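Local coordinates for protein CRISPR system Cmr subunit Cmr6 (Pyrococcus furiosus, PDB 4W8V) that helps cap, with Cmr1, the RNA-guided type III-B Cmr antiviral complex, of which this chain is the C-terminal, RAMP-family part of Cmr6, at residues V27-E32 / S38-R43; T59-Y64 / G170-S175; G118-P123 / T215-S220. All coordinates share one frame; numbering follows the deposited sequence.

Contact 1 (V27-E32 / S38-R43)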
ATOM      1  N   VAL A  27      -7.815   5.309  10.445  1.00 53.81           N
ATOM      2  CA  VAL A  27      -8.555   4.323   9.657  1.00 52.99           C
ATOM      3  C   VAL A  27     -10.020   4.720   9.537  1.00 55.51           C
ATOM      4  O   VAL A  27     -10.649   5.035  10.532  1.00 61.97           O
ATOM      5  CB  VAL A  27      -8.471   2.910  10.320  1.00 57.61           C
ATOM      6  CG1 VAL A  27      -9.132   1.882   9.439  1.00 58.68           C
ATOM      7  CG2 VAL A  27      -7.024   2.540  10.592  1.00 49.50           C
ATOM      8  N   GLY A  28     -10.564   4.715   8.321  1.00 60.60           N
ATOM      9  CA  GLY A  28     -11.980   4.971   8.113  1.00 51.52           C
ATOM     10  C   GLY A  28     -12.823   3.739   8.384  1.00 65.06           C
ATOM     11  O   GLY A  28     -12.500   2.635   7.930  1.00 59.88           O
ATOM     12  N   LEU A  29     -13.900   3.915   9.138  1.00 57.39           N
ATOM     13  CA  LEU A  29     -14.841   2.826   9.344  1.00 65.94           C
ATOM     14  C   LEU A  29     -15.876   2.772   8.230  1.00 78.47           C
ATOM     15  O   LEU A  29     -16.641   3.715   8.028  1.00 74.55           O
ATOM     16  CB  LEU A  29     -15.534   2.972  10.690  1.00 70.60           C
ATOM     17  CG  LEU A  29     -14.578   2.972  11.862  1.00 69.14           C
ATOM     18  CD1 LEU A  29     -15.263   3.638  13.013  1.00 73.38           C
ATOM     19  CD2 LEU A  29     -14.179   1.535  12.210  1.00 78.79           C
ATOM     20  N   GLY A  30     -15.889   1.663   7.503  1.00 81.25           N
ATOM     21  CA  GLY A  30     -16.822   1.499   6.410  1.00 76.31           C
ATOM     22  C   GLY A  30     -18.158   1.003   6.913  1.00 71.53           C
ATOM     23  O   GLY A  30     -18.541   1.261   8.048  1.00 69.33           O
ATOM     24  N   ASP A  31     -18.887   0.317   6.045  1.00 79.93           N
ATOM     25  CA  ASP A  31     -20.032  -0.465   6.469  1.00 72.74           C
ATOM     26  C   ASP A  31     -19.537  -1.810   6.970  1.00 65.57           C
ATOM     27  O   ASP A  31     -19.247  -2.711   6.187  1.00 68.52           O
ATOM     28  CB  ASP A  31     -21.037  -0.647   5.334  1.00 80.49           C
ATOM     29  CG  ASP A  31     -21.992   0.509   5.223  1.00 95.18           C
ATOM     30  OD1 ASP A  31     -23.042   0.476   5.894  1.00109.16           O
ATOM     31  OD2 ASP A  31     -21.682   1.454   4.478  1.00 94.66           O
ATOM     32  N   GLU A  32     -19.430  -1.928   8.285  1.00 63.67           N
ATOM     33  CA  GLU A  32     -18.950  -3.168   8.903  1.00 63.90           C
ATOM     34  C   GLU A  32     -20.012  -4.238   8.863  1.00 55.38           C
ATOM     35  O   GLU A  32     -21.134  -4.042   9.289  1.00 59.75           O
ATOM     36  CB  GLU A  32     -18.511  -2.925  10.341  1.00 60.86           C
ATOM     37  CG  GLU A  32     -17.231  -2.140  10.461  1.00 65.29           C
ATOM     38  CD  GLU A  32     -16.607  -2.273  11.836  1.00 75.05           C
ATOM     39  OE1 GLU A  32     -17.187  -1.737  12.800  1.00 73.50           O
ATOM     40  OE2 GLU A  32     -15.541  -2.918  11.951  1.00 75.35           O
ATOM     41  N   SER A  38     -17.764  -8.046  15.094  1.00 56.30           N
ATOM     42  CA  SER A  38     -17.498  -9.047  16.145  1.00 58.36           C
ATOM     43  C   SER A  38     -16.014  -9.103  16.528  1.00 62.47           C
ATOM     44  O   SER A  38     -15.648  -8.892  17.679  1.00 62.96           O
ATOM     45  CB  SER A  38     -17.976 -10.425  15.698  1.00 56.22           C
ATOM     46  OG  SER A  38     -19.386 -10.449  15.645  1.00 60.39           O
ATOM     47  N   ILE A  39     -15.158  -9.396  15.562  1.00 55.85           N
ATOM     48  CA  ILE A  39     -13.719  -9.365  15.785  1.00 64.75           C
ATOM     49  C   ILE A  39     -13.246  -8.041  16.391  1.00 68.47           C
ATOM     50  O   ILE A  39     -12.499  -8.036  17.359  1.00 56.71           O
ATOM     51  CB  ILE A  39     -12.952  -9.612  14.463  1.00 66.10           C
ATOM     52  CG1 ILE A  39     -13.352 -10.977  13.881  1.00 58.76           C
ATOM     53  CG2 ILE A  39     -11.438  -9.524  14.697  1.00 66.84           C
ATOM     54  CD1 ILE A  39     -12.558 -12.141  14.457  1.00 58.39           C
ATOM     55  N   ARG A  40     -13.699  -6.914  15.839  1.00 60.69           N
ATOM     56  CA  ARG A  40     -13.143  -5.629  16.265  1.00 68.63           C
ATOM     57  C   ARG A  40     -13.520  -5.289  17.713  1.00 61.26           C
ATOM     58  O   ARG A  40     -12.676  -4.877  18.500  1.00 66.53           O
ATOM     59  CB  ARG A  40     -13.592  -4.495  15.320  1.00 62.11           C
ATOM     60  CG  ARG A  40     -12.981  -3.133  15.640  1.00 52.85           C
ATOM     61  CD  ARG A  40     -13.259  -2.071  14.546  1.00 53.17           C
ATOM     62  NE  ARG A  40     -14.626  -1.572  14.575  1.00 49.75           N
ATOM     63  CZ  ARG A  40     -15.058  -0.653  15.427  1.00 59.54           C
ATOM     64  NH1 ARG A  40     -14.229  -0.115  16.307  1.00 59.01           N
ATOM     65  NH2 ARG A  40     -16.319  -0.263  15.386  1.00 73.78           N
ATOM     66  N   LEU A  41     -14.787  -5.453  18.059  1.00 62.72           N
ATOM     67  CA  LEU A  41     -15.232  -5.104  19.402  1.00 63.09           C
ATOM     68  C   LEU A  41     -14.724  -6.111  20.446  1.00 64.27           C
ATOM     69  O   LEU A  41     -14.188  -5.725  21.483  1.00 70.39           O
ATOM     70  CB  LEU A  41     -16.759  -5.011  19.464  1.00 57.97           C
ATOM     71  CG  LEU A  41     -17.465  -3.958  18.590  1.00 61.08           C
ATOM     72  CD1 LEU A  41     -18.929  -3.827  18.988  1.00 63.95           C
ATOM     73  CD2 LEU A  41     -16.776  -2.593  18.643  1.00 64.64           C
ATOM     74  N   LEU A  42     -14.854  -7.395  20.139  1.00 59.75           N
ATOM     75  CA  LEU A  42     -14.704  -8.455  21.144  1.00 58.58           C
ATOM     76  C   LEU A  42     -13.282  -8.987  21.270  1.00 63.28           C
ATOM     77  O   LEU A  42     -12.880  -9.463  22.330  1.00 70.75           O
ATOM     78  CB  LEU A  42     -15.653  -9.611  20.818  1.00 61.10           C
ATOM     79  CG  LEU A  42     -17.139  -9.297  20.634  1.00 62.37           C
ATOM     80  CD1 LEU A  42     -17.804 -10.389  19.812  1.00 58.38           C
ATOM     81  CD2 LEU A  42     -17.845  -9.135  21.971  1.00 66.65           C
ATOM     82  N   ARG A  43     -12.524  -8.912  20.184  1.00 64.06           N
ATOM     83  CA  ARG A  43     -11.148  -9.382  20.171  1.00 67.26           C
ATOM     84  C   ARG A  43     -10.118  -8.261  20.289  1.00 72.63           C
ATOM     85  O   ARG A  43      -9.130  -8.384  21.026  1.00 64.16           O
ATOM     86  CB  ARG A  43     -10.893 -10.163  18.889  1.00 67.80           C
ATOM     87  CG  ARG A  43     -11.807 -11.354  18.724  1.00 69.65           C
ATOM     88  CD  ARG A  43     -11.378 -12.484  19.662  1.00 70.41           C
ATOM     89  NE  ARG A  43     -10.075 -13.008  19.268  1.00 73.39           N
ATOM     90  CZ  ARG A  43      -9.061 -13.209  20.100  1.00 72.97           C
ATOM     91  NH1 ARG A  43      -9.199 -12.934  21.387  1.00 70.76           N
ATOM     92  NH2 ARG A  43      -7.914 -13.687  19.642  1.00 69.23           N
TER

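Contact 2 (T59-Y64 / G170-S175)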
ATOM      1  N   THR A  59       1.313  -0.323  -2.218  1.00 51.17           N
ATOM      2  CA  THR A  59       2.453  -1.056  -2.777  1.00 58.27           C
ATOM      3  C   THR A  59       2.534  -0.903  -4.299  1.00 55.10           C
ATOM      4  O   THR A  59       3.618  -0.759  -4.834  1.00 61.53           O
ATOM      5  CB  THR A  59       2.400  -2.565  -2.415  1.00 53.54           C
ATOM      6  OG1 THR A  59       2.364  -2.713  -1.001  1.00 54.14           O
ATOM      7  CG2 THR A  59       3.621  -3.288  -2.925  1.00 58.54           C
ATOM      8  N   ARG A  60       1.393  -0.976  -4.982  1.00 55.38           N
ATOM      9  CA  ARG A  60       1.263  -0.549  -6.377  1.00 68.24           C
ATOM     10  C   ARG A  60       1.875   0.840  -6.597  1.00 59.19           C
ATOM     11  O   ARG A  60       2.687   1.055  -7.489  1.00 60.09           O
ATOM     12  CB  ARG A  60      -0.210  -0.445  -6.802  1.00 64.97           C
ATOM     13  CG  ARG A  60      -0.954  -1.676  -7.246  1.00 69.93           C
ATOM     14  CD  ARG A  60      -2.285  -1.171  -7.832  1.00 68.05           C
ATOM     15  NE  ARG A  60      -3.312  -2.195  -7.998  1.00 78.60           N
ATOM     16  CZ  ARG A  60      -3.495  -2.897  -9.110  1.00 78.17           C
ATOM     17  NH1 ARG A  60      -2.701  -2.707 -10.149  1.00 76.32           N
ATOM     18  NH2 ARG A  60      -4.458  -3.804  -9.176  1.00 95.27           N
ATOM     19  N   HIS A  61       1.417   1.779  -5.781  1.00 50.00           N
ATOM     20  CA  HIS A  61       1.788   3.179  -5.880  1.00 52.08           C
ATOM     21  C   HIS A  61       3.282   3.357  -5.803  1.00 52.82           C
ATOM     22  O   HIS A  61       3.874   4.100  -6.590  1.00 61.11           O
ATOM     23  CB  HIS A  61       1.111   3.980  -4.767  1.00 48.34           C
ATOM     24  CG  HIS A  61       1.403   5.446  -4.803  1.00 56.96           C
ATOM     25  ND1 HIS A  61       2.566   5.986  -4.293  1.00 66.04           N
ATOM     26  CD2 HIS A  61       0.667   6.496  -5.247  1.00 55.90           C
ATOM     27  CE1 HIS A  61       2.544   7.301  -4.446  1.00 65.97           C
ATOM     28  NE2 HIS A  61       1.406   7.633  -5.016  1.00 57.33           N
ATOM     29  N   LEU A  62       3.886   2.665  -4.848  1.00 58.39           N
ATOM     30  CA  LEU A  62       5.328   2.665  -4.671  1.00 54.66           C
ATOM     31  C   LEU A  62       6.034   2.324  -5.973  1.00 60.65           C
ATOM     32  O   LEU A  62       6.972   3.019  -6.380  1.00 63.18           O
ATOM     33  CB  LEU A  62       5.727   1.668  -3.580  1.00 52.87           C
ATOM     34  CG  LEU A  62       7.215   1.392  -3.377  1.00 57.71           C
ATOM     35  CD1 LEU A  62       7.978   2.653  -3.056  1.00 55.36           C
ATOM     36  CD2 LEU A  62       7.405   0.370  -2.263  1.00 75.54           C
ATOM     37  N   THR A  63       5.566   1.266  -6.636  1.00 59.99           N
ATOM     38  CA  THR A  63       6.248   0.783  -7.830  1.00 62.31           C
ATOM     39  C   THR A  63       6.045   1.698  -9.035  1.00 63.15           C
ATOM     40  O   THR A  63       6.890   1.734  -9.925  1.00 67.28           O
ATOM     41  CB  THR A  63       5.797  -0.644  -8.206  1.00 56.59           C
ATOM     42  OG1 THR A  63       4.480  -0.602  -8.755  1.00 64.59           O
ATOM     43  CG2 THR A  63       5.806  -1.545  -6.971  1.00 62.86           C
ATOM     44  N   TYR A  64       4.934   2.427  -9.083  1.00 58.93           N
ATOM     45  CA  TYR A  64       4.715   3.340 -10.207  1.00 66.79           C
ATOM     46  C   TYR A  64       5.595   4.557 -10.012  1.00 63.35           C
ATOM     47  O   TYR A  64       6.048   5.168 -10.966  1.00 65.43           O
ATOM     48  CB  TYR A  64       3.257   3.771 -10.324  1.00 58.91           C
ATOM     49  CG  TYR A  64       2.261   2.645 -10.359  1.00 61.97           C
ATOM     50  CD1 TYR A  64       2.600   1.405 -10.871  1.00 64.81           C
ATOM     51  CD2 TYR A  64       0.975   2.824  -9.869  1.00 57.40           C
ATOM     52  CE1 TYR A  64       1.691   0.383 -10.896  1.00 66.49           C
ATOM     53  CE2 TYR A  64       0.060   1.810  -9.898  1.00 59.03           C
ATOM     54  CZ  TYR A  64       0.419   0.592 -10.412  1.00 60.74           C
ATOM     55  OH  TYR A  64      -0.498  -0.422 -10.435  1.00 59.97           O
ATOM     56  N   GLY A 170      -8.689  13.034  -6.129  1.00 52.42           N
ATOM     57  CA  GLY A 170      -8.009  13.694  -7.218  1.00 48.60           C
ATOM     58  C   GLY A 170      -6.812  12.904  -7.679  1.00 56.34           C
ATOM     59  O   GLY A 170      -6.400  11.960  -7.015  1.00 56.15           O
ATOM     60  N   PRO A 171      -6.249  13.283  -8.831  1.00 72.23           N
ATOM     61  CA  PRO A 171      -5.009  12.650  -9.281  1.00 64.92           C
ATOM     62  C   PRO A 171      -3.873  12.956  -8.317  1.00 64.62           C
ATOM     63  O   PRO A 171      -3.681  14.110  -7.944  1.00 62.60           O
ATOM     64  CB  PRO A 171      -4.763  13.279 -10.662  1.00 68.00           C
ATOM     65  CG  PRO A 171      -5.560  14.555 -10.653  1.00 71.64           C
ATOM     66  CD  PRO A 171      -6.751  14.289  -9.787  1.00 66.49           C
ATOM     67  N   TYR A 172      -3.147  11.921  -7.898  1.00 56.18           N
ATOM     68  CA  TYR A 172      -2.042  12.094  -6.957  1.00 57.79           C
ATOM     69  C   TYR A 172      -0.977  12.986  -7.561  1.00 62.15           C
ATOM     70  O   TYR A 172      -0.373  13.806  -6.865  1.00 62.04           O
ATOM     71  CB  TYR A 172      -1.423  10.749  -6.571  1.00 66.30           C
ATOM     72  CG  TYR A 172      -0.387  10.846  -5.469  1.00 68.08           C
ATOM     73  CD1 TYR A 172      -0.751  10.705  -4.139  1.00 68.39           C
ATOM     74  CD2 TYR A 172       0.956  11.084  -5.757  1.00 66.03           C
ATOM     75  CE1 TYR A 172       0.186  10.790  -3.127  1.00 68.08           C
ATOM     76  CE2 TYR A 172       1.898  11.172  -4.752  1.00 58.78           C
ATOM     77  CZ  TYR A 172       1.509  11.024  -3.438  1.00 63.73           C
ATOM     78  OH  TYR A 172       2.439  11.111  -2.429  1.00 65.64           O
ATOM     79  N   TYR A 173      -0.748  12.807  -8.857  1.00 59.22           N
ATOM     80  CA  TYR A 173       0.301  13.521  -9.571  1.00 67.74           C
ATOM     81  C   TYR A 173      -0.256  14.725 -10.322  1.00 66.57           C
ATOM     82  O   TYR A 173      -1.121  14.589 -11.183  1.00 76.43           O
ATOM     83  CB  TYR A 173       1.024  12.553 -10.524  1.00 63.68           C
ATOM     84  CG  TYR A 173       1.699  11.441  -9.757  1.00 63.73           C
ATOM     85  CD1 TYR A 173       2.830  11.704  -8.993  1.00 59.28           C
ATOM     86  CD2 TYR A 173       1.187  10.145  -9.750  1.00 58.08           C
ATOM     87  CE1 TYR A 173       3.442  10.722  -8.274  1.00 63.71           C
ATOM     88  CE2 TYR A 173       1.799   9.148  -9.033  1.00 63.06           C
ATOM     89  CZ  TYR A 173       2.934   9.447  -8.289  1.00 65.19           C
ATOM     90  OH  TYR A 173       3.583   8.482  -7.550  1.00 63.82           O
ATOM     91  N   GLN A 174       0.240  15.904  -9.966  1.00 79.94           N
ATOM     92  CA  GLN A 174      -0.281  17.172 -10.469  1.00 84.73           C
ATOM     93  C   GLN A 174       0.828  18.192 -10.726  1.00 98.64           C
ATOM     94  O   GLN A 174       1.857  18.168 -10.057  1.00104.23           O
ATOM     95  CB  GLN A 174      -1.292  17.753  -9.480  1.00 85.63           C
ATOM     96  CG  GLN A 174      -2.534  16.898  -9.298  1.00 92.36           C
ATOM     97  CD  GLN A 174      -3.649  17.625  -8.575  1.00 95.60           C
ATOM     98  OE1 GLN A 174      -3.692  18.860  -8.551  1.00 99.75           O
ATOM     99  NE2 GLN A 174      -4.562  16.862  -7.983  1.00 88.88           N
ATOM    100  N   SER A 175       0.611  19.096 -11.684  1.00111.82           N
ATOM    101  CA  SER A 175       1.633  20.078 -12.066  1.00121.93           C
ATOM    102  C   SER A 175       1.761  21.219 -11.063  1.00119.70           C
ATOM    103  O   SER A 175       0.772  21.669 -10.486  1.00122.19           O
ATOM    104  CB  SER A 175       1.339  20.658 -13.454  1.00129.99           C
ATOM    105  OG  SER A 175       0.236  21.551 -13.428  1.00132.66           O
TER
HETATM  106  O   HOH W   1       2.462   6.173  -7.894  1.00 59.46           O

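Contact 3 (G118-P123 / T215-S220)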
ATOM      1  N   GLY A 118      16.974  -8.030  -7.475  1.00107.94           N
ATOM      2  CA  GLY A 118      18.306  -8.495  -7.827  1.00109.52           C
ATOM      3  C   GLY A 118      18.822  -8.162  -9.215  1.00115.63           C
ATOM      4  O   GLY A 118      18.670  -7.040  -9.705  1.00110.07           O
ATOM      5  N   GLU A 119      19.423  -9.161  -9.856  1.00124.14           N
ATOM      6  CA  GLU A 119      20.083  -8.977 -11.142  1.00134.51           C
ATOM      7  C   GLU A 119      19.134  -9.195 -12.313  1.00132.33           C
ATOM      8  O   GLU A 119      19.545  -9.683 -13.364  1.00143.09           O
ATOM      9  N   LYS A 120      17.867  -8.838 -12.138  1.00120.55           N
ATOM     10  CA  LYS A 120      16.899  -8.974 -13.218  1.00111.30           C
ATOM     11  C   LYS A 120      16.827  -7.684 -14.028  1.00114.32           C
ATOM     12  O   LYS A 120      16.938  -6.588 -13.482  1.00111.67           O
ATOM     13  CB  LYS A 120      15.523  -9.353 -12.665  1.00110.67           C
ATOM     14  CG  LYS A 120      15.561 -10.610 -11.816  1.00114.35           C
ATOM     15  CD  LYS A 120      14.221 -11.321 -11.747  1.00115.01           C
ATOM     16  CE  LYS A 120      14.418 -12.742 -11.220  1.00116.62           C
ATOM     17  NZ  LYS A 120      13.138 -13.455 -10.938  1.00115.35           N
ATOM     18  N   LYS A 121      16.653  -7.819 -15.336  1.00118.39           N
ATOM     19  CA  LYS A 121      16.634  -6.660 -16.218  1.00118.46           C
ATOM     20  C   LYS A 121      15.252  -6.028 -16.253  1.00114.01           C
ATOM     21  O   LYS A 121      14.285  -6.608 -15.763  1.00116.03           O
ATOM     22  CB  LYS A 121      17.079  -7.052 -17.627  1.00122.71           C
ATOM     23  CG  LYS A 121      18.466  -7.665 -17.673  1.00126.48           C
ATOM     24  CD  LYS A 121      19.376  -6.920 -18.635  1.00133.18           C
ATOM     25  CE  LYS A 121      20.774  -7.533 -18.661  1.00139.65           C
ATOM     26  NZ  LYS A 121      21.673  -6.894 -19.671  1.00143.35           N
ATOM     27  N   VAL A 122      15.162  -4.840 -16.840  1.00109.64           N
ATOM     28  CA  VAL A 122      13.931  -4.065 -16.780  1.00105.28           C
ATOM     29  C   VAL A 122      12.716  -4.804 -17.360  1.00101.83           C
ATOM     30  O   VAL A 122      11.745  -5.005 -16.638  1.00 99.17           O
ATOM     31  CB  VAL A 122      14.094  -2.698 -17.484  1.00106.93           C
ATOM     32  CG1 VAL A 122      12.739  -2.061 -17.718  1.00109.18           C
ATOM     33  CG2 VAL A 122      14.992  -1.783 -16.665  1.00106.49           C
ATOM     34  N   PRO A 123      12.761  -5.235 -18.641  1.00105.99           N
ATOM     35  CA  PRO A 123      11.525  -5.834 -19.162  1.00107.79           C
ATOM     36  C   PRO A 123      11.124  -7.110 -18.422  1.00109.40           C
ATOM     37  O   PRO A 123       9.977  -7.544 -18.528  1.00115.03           O
ATOM     38  CB  PRO A 123      11.866  -6.135 -20.629  1.00100.66           C
ATOM     39  CG  PRO A 123      13.026  -5.260 -20.940  1.00104.71           C
ATOM     40  CD  PRO A 123      13.816  -5.225 -19.670  1.00106.60           C
ATOM     41  N   THR A 215       6.283 -14.275  -4.354  1.00 75.26           N
ATOM     42  CA  THR A 215       5.527 -13.835  -3.194  1.00 70.00           C
ATOM     43  C   THR A 215       6.433 -13.129  -2.191  1.00 75.23           C
ATOM     44  O   THR A 215       6.040 -12.132  -1.579  1.00 74.25           O
ATOM     45  CB  THR A 215       4.813 -15.030  -2.527  1.00 66.46           C
ATOM     46  OG1 THR A 215       3.911 -15.613  -3.472  1.00 68.39           O
ATOM     47  CG2 THR A 215       4.035 -14.597  -1.298  1.00 60.40           C
ATOM     48  N   GLU A 216       7.651 -13.636  -2.038  1.00 72.73           N
ATOM     49  CA  GLU A 216       8.602 -13.033  -1.109  1.00 75.72           C
ATOM     50  C   GLU A 216       8.973 -11.616  -1.519  1.00 75.45           C
ATOM     51  O   GLU A 216       9.089 -10.734  -0.672  1.00 73.94           O
ATOM     52  CB  GLU A 216       9.863 -13.888  -0.993  1.00 79.72           C
ATOM     53  CG  GLU A 216       9.725 -15.024   0.006  1.00 89.48           C
ATOM     54  CD  GLU A 216      10.949 -15.915   0.060  1.00101.49           C
ATOM     55  OE1 GLU A 216      11.755 -15.889  -0.898  1.00100.45           O
ATOM     56  OE2 GLU A 216      11.097 -16.645   1.064  1.00103.28           O
ATOM     57  N   LYS A 217       9.165 -11.415  -2.820  1.00 60.07           N
ATOM     58  CA  LYS A 217       9.458 -10.100  -3.358  1.00 70.71           C
ATOM     59  C   LYS A 217       8.314  -9.148  -3.037  1.00 68.81           C
ATOM     60  O   LYS A 217       8.539  -8.014  -2.612  1.00 69.74           O
ATOM     61  CB  LYS A 217       9.686 -10.174  -4.863  1.00 79.07           C
ATOM     62  CG  LYS A 217      10.890 -11.000  -5.252  1.00 75.85           C
ATOM     63  CD  LYS A 217      11.216 -10.831  -6.721  1.00 83.34           C
ATOM     64  CE  LYS A 217      12.346 -11.766  -7.142  1.00 91.18           C
ATOM     65  NZ  LYS A 217      12.666 -11.630  -8.592  1.00 94.22           N
ATOM     66  N   ALA A 218       7.092  -9.640  -3.226  1.00 69.29           N
ATOM     67  CA  ALA A 218       5.880  -8.889  -2.929  1.00 70.98           C
ATOM     68  C   ALA A 218       5.878  -8.414  -1.486  1.00 65.16           C
ATOM     69  O   ALA A 218       5.562  -7.261  -1.188  1.00 69.16           O
ATOM     70  CB  ALA A 218       4.638  -9.738  -3.212  1.00 61.94           C
ATOM     71  N   PHE A 219       6.249  -9.315  -0.596  1.00 66.55           N
ATOM     72  CA  PHE A 219       6.300  -9.024   0.825  1.00 59.99           C
ATOM     73  C   PHE A 219       7.299  -7.910   1.117  1.00 63.83           C
ATOM     74  O   PHE A 219       7.084  -7.074   1.991  1.00 66.50           O
ATOM     75  CB  PHE A 219       6.665 -10.291   1.609  1.00 54.42           C
ATOM     76  CG  PHE A 219       6.601 -10.114   3.096  1.00 60.09           C
ATOM     77  CD1 PHE A 219       5.376 -10.048   3.749  1.00 57.33           C
ATOM     78  CD2 PHE A 219       7.756  -9.989   3.840  1.00 65.47           C
ATOM     79  CE1 PHE A 219       5.310  -9.865   5.116  1.00 52.50           C
ATOM     80  CE2 PHE A 219       7.702  -9.819   5.217  1.00 65.01           C
ATOM     81  CZ  PHE A 219       6.476  -9.757   5.854  1.00 66.66           C
ATOM     82  N   SER A 220       8.390  -7.904   0.366  1.00 68.26           N
ATOM     83  CA  SER A 220       9.455  -6.937   0.574  1.00 71.76           C
ATOM     84  C   SER A 220       9.001  -5.555   0.120  1.00 65.07           C
ATOM     85  O   SER A 220       9.326  -4.546   0.735  1.00 63.72           O
ATOM     86  CB  SER A 220      10.712  -7.372  -0.177  1.00 72.48           C
ATOM     87  OG  SER A 220      11.380  -8.396   0.529  1.00 75.45           O
TER

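Contact 1 (V27-E32 / S38-R43)
A salt bridge between Glu32 and Arg40 ties the loop that follows edge strand 25-28 to helix 34-43, the first helix of this RAMP-family chain. NE and NH2 of Arg40 each bind a different oxygen of Glu32. NH2 of Arg40 donates to OE1 of Glu32 at 3.1 Å, and NE of Arg40 donates to OE2 of Glu32 at 3.1 Å. Both oxygens are met on their syn sides and lie close to the guanidinium plane. The two flat groups are nevertheless turned 34° apart, so the fork is twisted. The Arg40 chain leaves the helix with CG anti to the backbone N (chi1 -176°) and bends at chi3 (75°), which brings the NE edge round to the acid. Leu29 lies over the guanidinium. Its CD2 sits above the centre of one face, 3.9 Å from Arg40 NE, while CD2 of Leu41 lies over the opposite face nearer the rim. The third nitrogen, NH1 of Arg40, is hydrogen-bonded to the carbonyl of Gly46, just past the helix. Arg40 thus links the loop before its helix to the one after it. Leucine methyls on both faces, the carboxylate at one edge and the Gly46 carbonyl on NH1 probably limit rotation of the guanidinium.

Contact 2 (T59-Y64 / G170-S175)
An aromatic cluster of His61, Tyr172 and Tyr173 joins helix 52-68 to the long loop between strands 161-165 and 192-197. His61 and Tyr172 form a T-shaped (edge-to-face) pair. The imidazole points its NE2 corner at the middle of the Tyr172 ring, with NE2 of His61 3.6 Å from CD2 of Tyr172. The ring centroids are 4.5 Å apart and the planes stand at 78°. His61 reaches out with CG anti to its own amide nitrogen (chi1 -179°), which carries the ring off the helix toward the loop.

The Tyr173 and His61 side chains point at each other from opposite directions. The Tyr173 ring is nearly parallel to the imidazole but slid aside, so the two barely overlap. The cluster closes on itself, because CD2 of Tyr172 lies over the face of the Tyr173 ring. In the fold, this sets the long loop of the RAMP-family chain against a helix more than 100 residues earlier in sequence. Ala81 of helix 77-90 also touches Tyr173, so the loop meets two helices here.

A water forms the polar link between the helix backbone and the phenol of the buried Tyr173. It donates to the carbonyl O of His61 at 2.8 Å and is hydrogen-bonded to OH of Tyr173 at 2.6 Å. The same water sits over the centre of one imidazole face.

Contact 3 (G118-P123 / T215-S220)
Lys120 and Lys217 bring their ammonium ends together at the surface, where the loop leading into helix 122-133 passes helix 212-228 of the RAMP-family fold. Both lysines form salt bridges to the one carboxylate of Glu128, in helix 122-133. Lys120 NZ makes a salt bridge to OE2 of Glu128, and Lys217 NZ makes one to OE1. Their common anion probably accounts for their closeness.

The two side chains run at a slant to each other. Both are extended beyond CG, and both start with CG beside the backbone N (chi1 -55° for Lys120 and -64° for Lys217). Lys217 climbs away from its helix and meets Lys120 with its nitrogen alone. Lys120 presents more of its length: CE and CD of Lys120, as well as its NZ, approach NZ of Lys217. CE of Lys120 is 3.3 Å from NZ of Lys217. The two NZ atoms are both donors, so no hydrogen bond joins them. The Glu128 carboxylate, one oxygen to each lysine, probably balances the two charges.

Glu124 adds a long, weak ion pair to Lys120. Along the Lys217 chain the cover is hydrophobic, from Phe117 and from Ile116 of helix 108-116. Across the contact, the closest approach is that of Lys120 NZ to Lys217 NZ, at 3.0 Å, and CD of Lys120 follows at 3.5 Å from the same Lys217 nitrogen.

How the contacts relate
All three contacts belong to the RAMP-family part of the protein, but they do not touch each other. Contact 1 comes first and is local, linking the loop just after edge strand 25-28 of the three-stranded sheet to helix 34-43. Helix 52-68, the next helix, opens contact 2. Contacts 2 and 3 interleave along the chain: 59-64, 118-123, 170-175, 215-220. Their centres are about 20 Å apart and their nearest atoms about 5 Å. Helix 212-228 connects them, since it carries Lys217 and also packs on Thr59 and Leu62. Contact 1 is across the chain's centre, about 28 Å from contact 2 and 34 Å from contact 3 between centres. Contacts 2 and 3 thus bring sequence-distant segments onto the helices.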